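Local coordinates for purine nucleoside phosphorylase (Thermus thermophilus, PDB 1ODK), which probably cleaves purine nucleosides with phosphate, yielding the free purine base and a pentose 1-phosphate, at residues B[26-31]-B[216-221]; B[51-56]-B[227-232]; B[139-142]-B[147-150]; B[183-188]-B[194-199]; B[201-204]-B[210-213]. One frame throughout, in Å; residues are numbered along the deposited sequence.

Interaction 1 of 5, residues B[26-31]-B[216-221]; sequences AEWIAK and VLQEGV
Trp28 and Gln218 meet in an amide-to-indole contact that bridges two helices of the alpha/beta phosphorylase fold, partly buried, with its centre about 13 Å from the centre of the chain. Trp28 lies on helix 23-33, early in the sequence, and Gln218 and Val221 lie on the long C-terminal helix 214-233. The two segments touch through side chains alone, and no hydrogen bond joins them. From its own helix the indole reaches straight across, because CG is anti to the backbone N (chi1 176°). From the other side the Gln218 chain bends at chi2 (46°) and brings its amide over one face of the ring. The amide nitrogen does the touching, offset toward the rim over the six-membered half: Trp28 CZ2 is 3.1 Å from Gln218 NE2, and Trp28 CH2 is 3.3 Å from the same atom. The amide is not stacked flat on the ring, since the two planes stand 64° apart. Having the partly positive N-H side of the amide over the pi face is probably favourable, though it makes no hydrogen bond here. One helical turn on from Gln218, Val221 adds an apolar touch at an oblique approach to the ring. Further along the same helix Arg222 also packs on Trp28, and Val225 meets Ile29. Helix 23-33 contributes again through Arg25, which lies against Leu217 and Val221. The surface buried between the segments is modest, 126 Å², and every touch between them runs through the indole; Trp28 CZ3 lies 4.0 Å from Val221 CG1.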
# COMPACT_ATOMS: atom_id res chain seq x y z
N ALA B 26 35.96 -7.49 -9.90
CA ALA B 26 36.48 -6.16 -10.20
C ALA B 26 37.99 -6.27 -10.43
O ALA B 26 38.53 -5.71 -11.39
CB ALA B 26 36.20 -5.21 -9.04
N GLU B 27 38.67 -6.99 -9.54
CA GLU B 27 40.11 -7.17 -9.64
C GLU B 27 40.48 -7.87 -10.94
O GLU B 27 41.41 -7.45 -11.64
CB GLU B 27 40.62 -8.00 -8.45
CG GLU B 27 42.10 -8.32 -8.51
CD GLU B 27 42.56 -9.13 -7.32
OE1 GLU B 27 42.00 -10.22 -7.08
OE2 GLU B 27 43.47 -8.67 -6.61
N TRP B 28 39.75 -8.93 -11.27
CA TRP B 28 40.00 -9.68 -12.50
C TRP B 28 39.84 -8.79 -13.73
O TRP B 28 40.63 -8.87 -14.67
CB TRP B 28 39.04 -10.86 -12.59
CG TRP B 28 39.18 -11.62 -13.87
CD1 TRP B 28 40.13 -12.53 -14.19
CD2 TRP B 28 38.35 -11.48 -15.03
NE1 TRP B 28 39.95 -12.98 -15.48
CE2 TRP B 28 38.86 -12.35 -16.02
CE3 TRP B 28 37.22 -10.71 -15.34
CZ2 TRP B 28 38.29 -12.47 -17.29
CZ3 TRP B 28 36.65 -10.82 -16.60
CH2 TRP B 28 37.19 -11.70 -17.56
N ILE B 29 38.80 -7.96 -13.73
CA ILE B 29 38.54 -7.07 -14.86
C ILE B 29 39.67 -6.07 -15.03
O ILE B 29 40.18 -5.87 -16.13
CB ILE B 29 37.23 -6.27 -14.66
CG1 ILE B 29 36.02 -7.21 -14.67
CG2 ILE B 29 37.08 -5.22 -15.75
CD1 ILE B 29 34.73 -6.51 -14.28
N ALA B 30 40.06 -5.43 -13.94
CA ALA B 30 41.12 -4.44 -13.98
C ALA B 30 42.43 -5.02 -14.50
O ALA B 30 43.05 -4.46 -15.41
CB ALA B 30 41.33 -3.84 -12.59
N LYS B 31 42.85 -6.14 -13.94
CA LYS B 31 44.10 -6.78 -14.33
C LYS B 31 44.07 -7.39 -15.73
O LYS B 31 45.08 -7.38 -16.44
CB LYS B 31 44.47 -7.86 -13.31
CG LYS B 31 44.95 -7.28 -11.98
CD LYS B 31 45.15 -8.36 -10.92
CE LYS B 31 46.00 -7.83 -9.77
NZ LYS B 31 45.48 -6.52 -9.25
N VAL B 216 31.66 -22.19 -17.79
CA VAL B 216 30.54 -21.53 -18.46
C VAL B 216 30.31 -20.12 -17.92
O VAL B 216 30.19 -19.17 -18.69
CB VAL B 216 29.24 -22.34 -18.27
CG1 VAL B 216 28.07 -21.62 -18.93
CG2 VAL B 216 29.40 -23.73 -18.86
N LEU B 217 30.25 -20.01 -16.60
CA LEU B 217 30.01 -18.72 -15.96
C LEU B 217 31.12 -17.72 -16.25
O LEU B 217 30.85 -16.56 -16.55
CB LEU B 217 29.85 -18.91 -14.45
CG LEU B 217 28.89 -17.97 -13.73
CD1 LEU B 217 28.74 -18.41 -12.28
CD2 LEU B 217 29.38 -16.53 -13.81
N GLN B 218 32.37 -18.16 -16.16
CA GLN B 218 33.50 -17.26 -16.42
C GLN B 218 33.53 -16.75 -17.86
O GLN B 218 33.93 -15.61 -18.10
CB GLN B 218 34.83 -17.94 -16.07
CG GLN B 218 36.05 -17.06 -16.31
CD GLN B 218 35.88 -15.65 -15.76
OE1 GLN B 218 35.48 -15.46 -14.61
NE2 GLN B 218 36.17 -14.66 -16.59
N GLU B 219 33.13 -17.58 -18.81
CA GLU B 219 33.12 -17.15 -20.21
C GLU B 219 32.02 -16.11 -20.41
O GLU B 219 32.19 -15.14 -21.15
CB GLU B 219 32.91 -18.34 -21.14
CG GLU B 219 32.63 -17.97 -22.60
CD GLU B 219 33.75 -17.17 -23.25
OE1 GLU B 219 33.54 -16.68 -24.38
OE2 GLU B 219 34.84 -17.05 -22.65
N GLY B 220 30.88 -16.32 -19.74
CA GLY B 220 29.78 -15.38 -19.85
C GLY B 220 30.22 -14.04 -19.28
O GLY B 220 29.92 -12.98 -19.83
N VAL B 221 30.94 -14.10 -18.17
CA VAL B 221 31.45 -12.89 -17.53
C VAL B 221 32.43 -12.16 -18.45
O VAL B 221 32.40 -10.93 -18.56
CB VAL B 221 32.16 -13.23 -16.20
CG1 VAL B 221 32.92 -12.01 -15.69
CG2 VAL B 221 31.13 -13.71 -15.17

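Interaction 2 of 5, residues B[51-56]-B[227-232]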
# COMPACT_ATOMS: atom_id res chain seq x y z
N GLY B 51 42.19 2.45 -14.71
CA GLY B 51 43.26 2.14 -15.64
C GLY B 51 42.87 2.71 -16.98
O GLY B 51 41.94 3.52 -17.07
N LEU B 52 43.58 2.31 -18.03
CA LEU B 52 43.28 2.80 -19.37
C LEU B 52 42.85 1.64 -20.25
O LEU B 52 43.44 0.56 -20.21
CB LEU B 52 44.51 3.49 -19.96
CG LEU B 52 44.91 4.83 -19.32
CD1 LEU B 52 46.29 5.25 -19.76
CD2 LEU B 52 43.89 5.89 -19.69
N TYR B 53 41.80 1.86 -21.03
CA TYR B 53 41.31 0.84 -21.95
C TYR B 53 41.34 1.44 -23.34
O TYR B 53 40.58 2.36 -23.64
CB TYR B 53 39.88 0.43 -21.60
CG TYR B 53 39.34 -0.63 -22.53
CD1 TYR B 53 39.84 -1.93 -22.51
CD2 TYR B 53 38.34 -0.32 -23.46
CE1 TYR B 53 39.37 -2.90 -23.39
CE2 TYR B 53 37.86 -1.29 -24.35
CZ TYR B 53 38.38 -2.57 -24.31
OH TYR B 53 37.91 -3.53 -25.17
N LYS B 54 42.22 0.92 -24.20
CA LYS B 54 42.35 1.44 -25.55
C LYS B 54 42.55 2.95 -25.52
O LYS B 54 41.96 3.70 -26.30
CB LYS B 54 41.13 1.05 -26.39
CG LYS B 54 41.03 -0.46 -26.59
CD LYS B 54 39.89 -0.84 -27.52
CE LYS B 54 39.90 -2.34 -27.80
NZ LYS B 54 38.80 -2.75 -28.73
N GLY B 55 43.39 3.38 -24.57
CA GLY B 55 43.72 4.78 -24.41
C GLY B 55 42.73 5.65 -23.66
O GLY B 55 42.98 6.84 -23.47
N VAL B 56 41.61 5.07 -23.24
CA VAL B 56 40.59 5.83 -22.53
C VAL B 56 40.51 5.44 -21.06
O VAL B 56 40.47 4.25 -20.73
CB VAL B 56 39.20 5.61 -23.18
CG1 VAL B 56 38.15 6.43 -22.44
CG2 VAL B 56 39.25 5.98 -24.66
N VAL B 227 31.79 -6.48 -23.82
CA VAL B 227 30.71 -5.69 -24.39
C VAL B 227 30.61 -4.35 -23.67
O VAL B 227 30.51 -3.30 -24.31
CB VAL B 227 29.35 -6.43 -24.28
CG1 VAL B 227 28.21 -5.48 -24.64
CG2 VAL B 227 29.33 -7.63 -25.23
N ALA B 228 30.64 -4.39 -22.35
CA ALA B 228 30.54 -3.17 -21.56
C ALA B 228 31.68 -2.19 -21.82
O ALA B 228 31.45 -0.99 -21.96
CB ALA B 228 30.47 -3.51 -20.07
N LEU B 229 32.91 -2.69 -21.87
CA LEU B 229 34.07 -1.82 -22.11
C LEU B 229 33.95 -1.15 -23.47
O LEU B 229 34.15 0.06 -23.60
CB LEU B 229 35.37 -2.64 -22.03
CG LEU B 229 35.77 -3.06 -20.61
CD1 LEU B 229 36.87 -4.11 -20.67
CD2 LEU B 229 36.24 -1.85 -19.82
N GLU B 230 33.61 -1.94 -24.48
CA GLU B 230 33.44 -1.41 -25.83
C GLU B 230 32.33 -0.37 -25.86
O GLU B 230 32.44 0.66 -26.53
CB GLU B 230 33.12 -2.56 -26.79
CG GLU B 230 34.30 -3.47 -27.05
CD GLU B 230 35.44 -2.74 -27.73
OE1 GLU B 230 36.56 -2.73 -27.17
OE2 GLU B 230 35.22 -2.18 -28.82
N ALA B 231 31.26 -0.64 -25.13
CA ALA B 231 30.11 0.26 -25.08
C ALA B 231 30.40 1.61 -24.43
O ALA B 231 29.99 2.65 -24.96
CB ALA B 231 28.95 -0.43 -24.35
N VAL B 232 31.09 1.62 -23.30
CA VAL B 232 31.37 2.89 -22.62
C VAL B 232 32.26 3.81 -23.43
O VAL B 232 32.25 5.03 -23.23
CB VAL B 232 32.00 2.70 -21.21
CG1 VAL B 232 31.01 2.00 -20.30
CG2 VAL B 232 33.30 1.92 -21.30
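Tyr53 and Lys54 both give hydrogen bonds to one oxygen of Glu230, so the polar part of the contact centres on a single carboxylate atom. The Tyr53 OH to Glu230 OE1 bond is short, 2.5 Å, and uses the anti lone pair of that oxygen, near the plane of the ring. Lys54 NZ reaches Glu230 OE1 at 2.7 Å from the syn side, 29° out of the carboxylate plane, and closes a salt bridge. Two donors on different sides probably hold the carboxylate firmly and favour its charged form. The bend of Glu230 at chi2 (-63°) turns it toward them.

The apolar part is a sandwich on the tyrosine ring. Leu229 CB makes a CH-pi contact 3.9 Å from the Tyr53 ring centroid, while Lys54 CG covers the opposite face as its extended chain runs past. A type I' turn from Tyr53 to Val56 sets the two side chains together; it closes the beta hairpin of strands 48-53 and 56-61. This hairpin end thus leans on helix 214-233, with Val58 of the second strand touching both Tyr53 and Leu229, and Arg140 of helix 131-144 packing on Glu230 from a further helix.

Interaction 3 of 5, residues B[139-142]-B[147-150]; sequences RRAE and PHRV
Ala141 CB sits centrally over one face of the His148 imidazole in a CH-pi contact, 3.9 Å from the ring centroid and 13° off its normal. Alongside it, Glu142 brings its CG to 4.1 Å from His148 NE2, at an oblique approach, with the carboxylate plane turned 77° from the ring. No direct hydrogen bond crosses the contact. A water fills that role instead: it lies 2.8 Å from His148 NE2 and donates to Glu142 OE1 over a longer 3.3 Å.

The next shell fixes the ring. His148 CG stands between the backbone N and the carbonyl carbon (chi1 66°), which swings the imidazole over the helix, and ND1 is hydrogen-bonded to the backbone O of Tyr146. Both ring nitrogens are therefore engaged, one by the chain just before the strand and one by the water. Glu142 has a stronger partner in Arg135 of the second subunit, with which its OE1 forms a salt bridge, so this corner reaches a subunit interface.

After helix 131-144 the chain turns back, and strand 148-150, which pairs in parallel with strand 103-106, lies against the end of that helix. Putting a leucine at His148 would remove both ring nitrogens and is likely to leave the Tyr146 carbonyl without its imidazole partner and cost the water its histidine contact.

Chemically, Glu142 OE1 and His148 NE2 are 5.3 Å apart; with no direct ion pair, Glu142 probably still favours a protonated imidazole somewhat, an effect weakened by its salt bridge to the arginine across the interface.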
# COMPACT_ATOMS: atom_id res chain seq x y z
N ARG B 139 24.14 -2.58 -29.36
CA ARG B 139 24.93 -2.58 -30.59
C ARG B 139 26.23 -3.39 -30.47
O ARG B 139 26.60 -4.12 -31.39
CB ARG B 139 25.27 -1.15 -31.01
CG ARG B 139 24.11 -0.44 -31.67
CD ARG B 139 24.43 1.02 -31.94
NE ARG B 139 23.34 1.68 -32.66
CZ ARG B 139 23.29 2.98 -32.90
NH1 ARG B 139 24.27 3.77 -32.47
NH2 ARG B 139 22.27 3.50 -33.57
N ARG B 140 26.91 -3.24 -29.34
CA ARG B 140 28.16 -3.98 -29.14
C ARG B 140 27.89 -5.47 -28.98
O ARG B 140 28.66 -6.30 -29.46
CB ARG B 140 28.92 -3.43 -27.93
CG ARG B 140 29.48 -2.02 -28.10
CD ARG B 140 30.37 -1.91 -29.35
NE ARG B 140 29.62 -1.40 -30.50
CZ ARG B 140 29.93 -1.66 -31.77
NH1 ARG B 140 30.96 -2.44 -32.07
NH2 ARG B 140 29.19 -1.14 -32.74
N ALA B 141 26.81 -5.82 -28.29
CA ALA B 141 26.46 -7.22 -28.09
C ALA B 141 26.20 -7.87 -29.45
O ALA B 141 26.62 -9.00 -29.71
CB ALA B 141 25.22 -7.34 -27.21
N GLU B 142 25.49 -7.15 -30.31
CA GLU B 142 25.19 -7.65 -31.65
C GLU B 142 26.45 -7.86 -32.46
O GLU B 142 26.64 -8.90 -33.10
CB GLU B 142 24.28 -6.67 -32.40
CG GLU B 142 22.81 -6.83 -32.12
CD GLU B 142 21.97 -5.86 -32.92
OE1 GLU B 142 20.75 -6.10 -33.06
OE2 GLU B 142 22.52 -4.85 -33.41
N PRO B 147 25.63 -14.90 -27.73
CA PRO B 147 24.20 -15.10 -27.49
C PRO B 147 23.70 -14.13 -26.42
O PRO B 147 24.28 -14.04 -25.33
CB PRO B 147 24.13 -16.55 -27.03
CG PRO B 147 25.22 -17.18 -27.83
CD PRO B 147 26.35 -16.18 -27.69
N HIS B 148 22.63 -13.41 -26.72
CA HIS B 148 22.09 -12.44 -25.77
C HIS B 148 20.62 -12.16 -25.99
O HIS B 148 20.06 -12.50 -27.04
CB HIS B 148 22.86 -11.12 -25.88
CG HIS B 148 22.65 -10.42 -27.19
ND1 HIS B 148 23.16 -10.90 -28.37
CD2 HIS B 148 21.94 -9.31 -27.50
CE1 HIS B 148 22.78 -10.11 -29.36
NE2 HIS B 148 22.04 -9.14 -28.86
N ARG B 149 20.01 -11.52 -25.00
CA ARG B 149 18.61 -11.13 -25.06
C ARG B 149 18.53 -9.67 -24.61
O ARG B 149 19.43 -9.17 -23.93
CB ARG B 149 17.76 -12.01 -24.13
CG ARG B 149 17.67 -13.48 -24.53
CD ARG B 149 16.96 -13.65 -25.87
NE ARG B 149 15.62 -13.07 -25.84
CZ ARG B 149 14.59 -13.60 -25.19
NH1 ARG B 149 14.73 -14.73 -24.51
NH2 ARG B 149 13.41 -12.98 -25.20
N VAL B 150 17.47 -8.99 -25.01
CA VAL B 150 17.27 -7.60 -24.64
C VAL B 150 15.89 -7.48 -24.00
O VAL B 150 14.87 -7.82 -24.62
CB VAL B 150 17.37 -6.68 -25.88
CG1 VAL B 150 17.20 -5.22 -25.47
CG2 VAL B 150 18.71 -6.88 -26.57
O HOH W 1 20.11 -8.23 -30.64

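Interaction 4 of 5, residues B[183-188]-B[194-199]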
# COMPACT_ATOMS: atom_id res chain seq x y z
N SER B 183 17.69 -1.62 -10.72
CA SER B 183 16.67 -0.60 -10.47
C SER B 183 17.23 0.68 -9.83
O SER B 183 16.95 1.79 -10.30
CB SER B 183 15.56 -1.18 -9.59
OG SER B 183 16.07 -1.53 -8.32
N ALA B 184 18.04 0.54 -8.78
CA ALA B 184 18.60 1.70 -8.09
C ALA B 184 19.58 2.48 -8.96
O ALA B 184 19.60 3.71 -8.95
CB ALA B 184 19.30 1.26 -6.78
N LEU B 185 20.40 1.76 -9.71
CA LEU B 185 21.36 2.41 -10.60
C LEU B 185 20.61 3.26 -11.62
O LEU B 185 20.93 4.43 -11.84
CB LEU B 185 22.20 1.36 -11.33
CG LEU B 185 23.16 1.85 -12.41
CD1 LEU B 185 24.27 2.71 -11.80
CD2 LEU B 185 23.74 0.64 -13.13
N PHE B 186 19.59 2.67 -12.24
CA PHE B 186 18.79 3.36 -13.25
C PHE B 186 18.13 4.60 -12.66
O PHE B 186 18.17 5.68 -13.26
CB PHE B 186 17.73 2.41 -13.83
CG PHE B 186 18.30 1.31 -14.69
CD1 PHE B 186 17.50 0.25 -15.11
CD2 PHE B 186 19.64 1.33 -15.10
CE1 PHE B 186 18.02 -0.77 -15.92
CE2 PHE B 186 20.17 0.32 -15.90
CZ PHE B 186 19.35 -0.73 -16.31
N LEU B 187 17.51 4.45 -11.49
CA LEU B 187 16.85 5.57 -10.83
C LEU B 187 17.85 6.68 -10.54
O LEU B 187 17.61 7.85 -10.86
CB LEU B 187 16.22 5.11 -9.51
CG LEU B 187 15.61 6.22 -8.65
CD1 LEU B 187 14.48 6.88 -9.42
CD2 LEU B 187 15.10 5.66 -7.32
N LEU B 188 18.98 6.33 -9.94
CA LEU B 188 19.99 7.32 -9.61
C LEU B 188 20.57 7.98 -10.85
O LEU B 188 20.98 9.14 -10.81
CB LEU B 188 21.10 6.69 -8.77
CG LEU B 188 20.65 6.39 -7.33
CD1 LEU B 188 21.74 5.63 -6.58
CD2 LEU B 188 20.31 7.70 -6.61
N VAL B 194 23.24 11.34 -14.71
CA VAL B 194 24.38 10.63 -15.29
C VAL B 194 23.84 9.50 -16.16
O VAL B 194 22.67 9.13 -16.06
CB VAL B 194 25.34 10.08 -14.20
CG1 VAL B 194 26.08 11.23 -13.53
CG2 VAL B 194 24.58 9.27 -13.16
N ARG B 195 24.69 8.95 -17.02
CA ARG B 195 24.29 7.89 -17.92
C ARG B 195 24.61 6.51 -17.37
O ARG B 195 25.77 6.22 -17.08
CB ARG B 195 24.96 8.08 -19.27
CG ARG B 195 24.63 9.42 -19.91
CD ARG B 195 25.31 9.60 -21.26
NE ARG B 195 24.75 10.73 -21.99
CZ ARG B 195 25.07 11.06 -23.23
NH1 ARG B 195 25.97 10.34 -23.89
NH2 ARG B 195 24.49 12.10 -23.82
N THR B 196 23.59 5.67 -17.25
CA THR B 196 23.76 4.33 -16.72
C THR B 196 23.29 3.24 -17.67
O THR B 196 22.60 3.50 -18.65
CB THR B 196 23.01 4.15 -15.38
OG1 THR B 196 21.60 4.28 -15.60
CG2 THR B 196 23.45 5.22 -14.38
N GLY B 197 23.66 2.01 -17.35
CA GLY B 197 23.28 0.88 -18.16
C GLY B 197 23.62 -0.38 -17.40
O GLY B 197 24.32 -0.34 -16.39
N ALA B 198 23.12 -1.52 -17.88
CA ALA B 198 23.40 -2.78 -17.23
C ALA B 198 23.36 -3.94 -18.21
O ALA B 198 22.45 -4.04 -19.05
CB ALA B 198 22.40 -3.03 -16.09
N ILE B 199 24.36 -4.80 -18.12
CA ILE B 199 24.40 -6.00 -18.95
C ILE B 199 24.69 -7.11 -17.95
O ILE B 199 25.49 -6.95 -17.03
CB ILE B 199 25.49 -5.91 -20.03
CG1 ILE B 199 25.49 -7.21 -20.85
CG2 ILE B 199 26.85 -5.63 -19.41
CD1 ILE B 199 26.36 -7.15 -22.09
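Leu188, which meets Val194 at the close of this contact, makes the shortest polar bond of these segments: its N is 2.9 Å from Ala184 O, an ordinary helical bond. Its side chain leads off the other way, and it is the backbone O of Leu188 that rests against Val194 CG2. Nothing polar bridges the segments; the rest is buried packing.

Leu185 carries one half of it. With CG anti to the backbone N (chi1 173°), the side chain projects at the strand and slides past Thr196, Leu185 CD1 lying 3.7 Å from Thr196 CG2. The other branch, Leu185 CD2, comes 3.5 Å from Gly197 O. The Thr196 methyl also nestles against Leu185 O.

Helix 182-192 runs back along the strand that follows it, 195-205, forming an antiparallel helix-strand pair in the alpha/beta core: the segment axes lie 7.8 Å apart, at 160°. The strand itself belongs to the central mixed sheet, parallel to strand 84-93.

Phe186 carries the other half. Its ring presents an edge to the backbone of the strand, Phe186 CE2 standing 3.8 Å from Gly197 C near the ring plane. Ala198 CB approaches the same ring obliquely, 3.8 Å from Phe186 CZ, and Phe186 CD2 lies near Thr196 OG1. Trimming Leu185 to an alanine removes CG and both methyl branches and would probably open a gap beside Thr196 and Gly197 O. Beyond these residues, Val74 of helix 67-79 packs on Leu185, and Pro127 and Pro129 pack on Phe186.

Interaction 5 of 5, residues B[201-204]-B[210-213]; sequences AVSN and ELAP
Leu211 leans on Ser203 and Asn204, and its side chain can be followed atom by atom. Leu211 CB lies 3.7 Å from Ser203 O, beside the carbonyl. CG is anti to the carbonyl carbon of its own residue (chi1 -56°), which brings the branch toward Ser203 and Asn204. Of the two tips, Leu211 CD2 makes the cross-contact: it comes 3.6 Å from Asn204 OD1, slightly farther from Asn204 CG, and 3.9 Å from Ser203 OG. CD1 turns to Leu217 of the following helix.

The two polar atoms next to that methyl are bound to each other. Ser203 OG donates to Asn204 OD1 over 2.8 Å, in the carbonyl plane; this bond, together with one from Asn204 ND2 to a residue just beyond the segment, limits how the amide can turn.

This is the exit of strand 195-205 from the central sheet of the alpha/beta fold, where the chain loops out and returns to start helix 214-233, with Pro213 at the N-cap position. One backbone bond draws the returning loop to the strand: Ala212 N gives its hydrogen to Ser203 O at 2.9 Å. Ala212 CB packs beside that same oxygen, 3.6 Å away. Strand 84-93 flanks the first segment through Thr90, against Ser203, and Ala93, against Val202. Ile4 of the third subunit also packs on Leu211.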
# COMPACT_ATOMS: atom_id res chain seq x y z
N ALA B 201 25.08 -11.57 -17.16
CA ALA B 201 25.37 -12.90 -17.67
C ALA B 201 24.55 -13.84 -16.79
O ALA B 201 24.62 -13.78 -15.57
CB ALA B 201 26.86 -13.21 -17.52
N VAL B 202 23.75 -14.70 -17.42
CA VAL B 202 22.93 -15.65 -16.67
C VAL B 202 23.85 -16.67 -15.99
O VAL B 202 24.63 -17.35 -16.65
CB VAL B 202 21.95 -16.40 -17.60
CG1 VAL B 202 21.15 -17.42 -16.80
CG2 VAL B 202 21.01 -15.41 -18.26
N SER B 203 23.76 -16.76 -14.67
CA SER B 203 24.60 -17.68 -13.91
C SER B 203 23.84 -18.91 -13.41
O SER B 203 24.45 -19.85 -12.89
CB SER B 203 25.22 -16.96 -12.72
OG SER B 203 24.20 -16.45 -11.87
N ASN B 204 22.53 -18.90 -13.58
CA ASN B 204 21.71 -20.01 -13.11
C ASN B 204 20.23 -19.73 -13.37
O ASN B 204 19.87 -18.68 -13.90
CB ASN B 204 21.88 -20.20 -11.61
CG ASN B 204 21.41 -18.99 -10.81
OD1 ASN B 204 22.03 -17.93 -10.85
ND2 ASN B 204 20.29 -19.15 -10.12
N GLU B 210 22.97 -24.48 -6.93
CA GLU B 210 24.31 -24.03 -7.29
C GLU B 210 24.32 -23.28 -8.61
O GLU B 210 23.38 -23.38 -9.40
CB GLU B 210 25.27 -25.22 -7.38
CG GLU B 210 25.54 -25.92 -6.06
CD GLU B 210 26.56 -27.04 -6.20
OE1 GLU B 210 27.70 -26.75 -6.63
OE2 GLU B 210 26.23 -28.20 -5.88
N LEU B 211 25.39 -22.53 -8.85
CA LEU B 211 25.53 -21.77 -10.08
C LEU B 211 26.04 -22.71 -11.17
O LEU B 211 26.48 -23.83 -10.87
CB LEU B 211 26.52 -20.61 -9.89
CG LEU B 211 26.22 -19.63 -8.75
CD1 LEU B 211 27.29 -18.54 -8.73
CD2 LEU B 211 24.84 -19.02 -8.94
N ALA B 212 25.98 -22.27 -12.42
CA ALA B 212 26.44 -23.07 -13.55
C ALA B 212 27.93 -23.37 -13.42
O ALA B 212 28.63 -22.76 -12.61
CB ALA B 212 26.15 -22.34 -14.86
N PRO B 213 28.45 -24.31 -14.24
CA PRO B 213 29.87 -24.66 -14.19
C PRO B 213 30.75 -23.42 -14.26
O PRO B 213 30.49 -22.52 -15.06
CB PRO B 213 30.04 -25.56 -15.41
CG PRO B 213 28.71 -26.23 -15.53
CD PRO B 213 27.75 -25.09 -15.28

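Helix 214-233 ties much of this together: interaction 1 uses its early part and interaction 2 its late part, about 15 Å between centres. Strand 195-205 joins interactions 4 and 5, which lie on opposite sides of the chain's centre, about 23 Å between centres. Interaction 5 then leads into the helix, and its Ser203 and Leu211 pack on Leu217 of interaction 1. Interactions 2 and 3 touch where Arg140 and Ala141 meet Val227. Along the chain, 3, 4 and 5 follow in order between the halves of 1 and 2, whose segments interleave, so the C-terminal helix packs on elements from both early and middle parts of the chain around one mixed sheet.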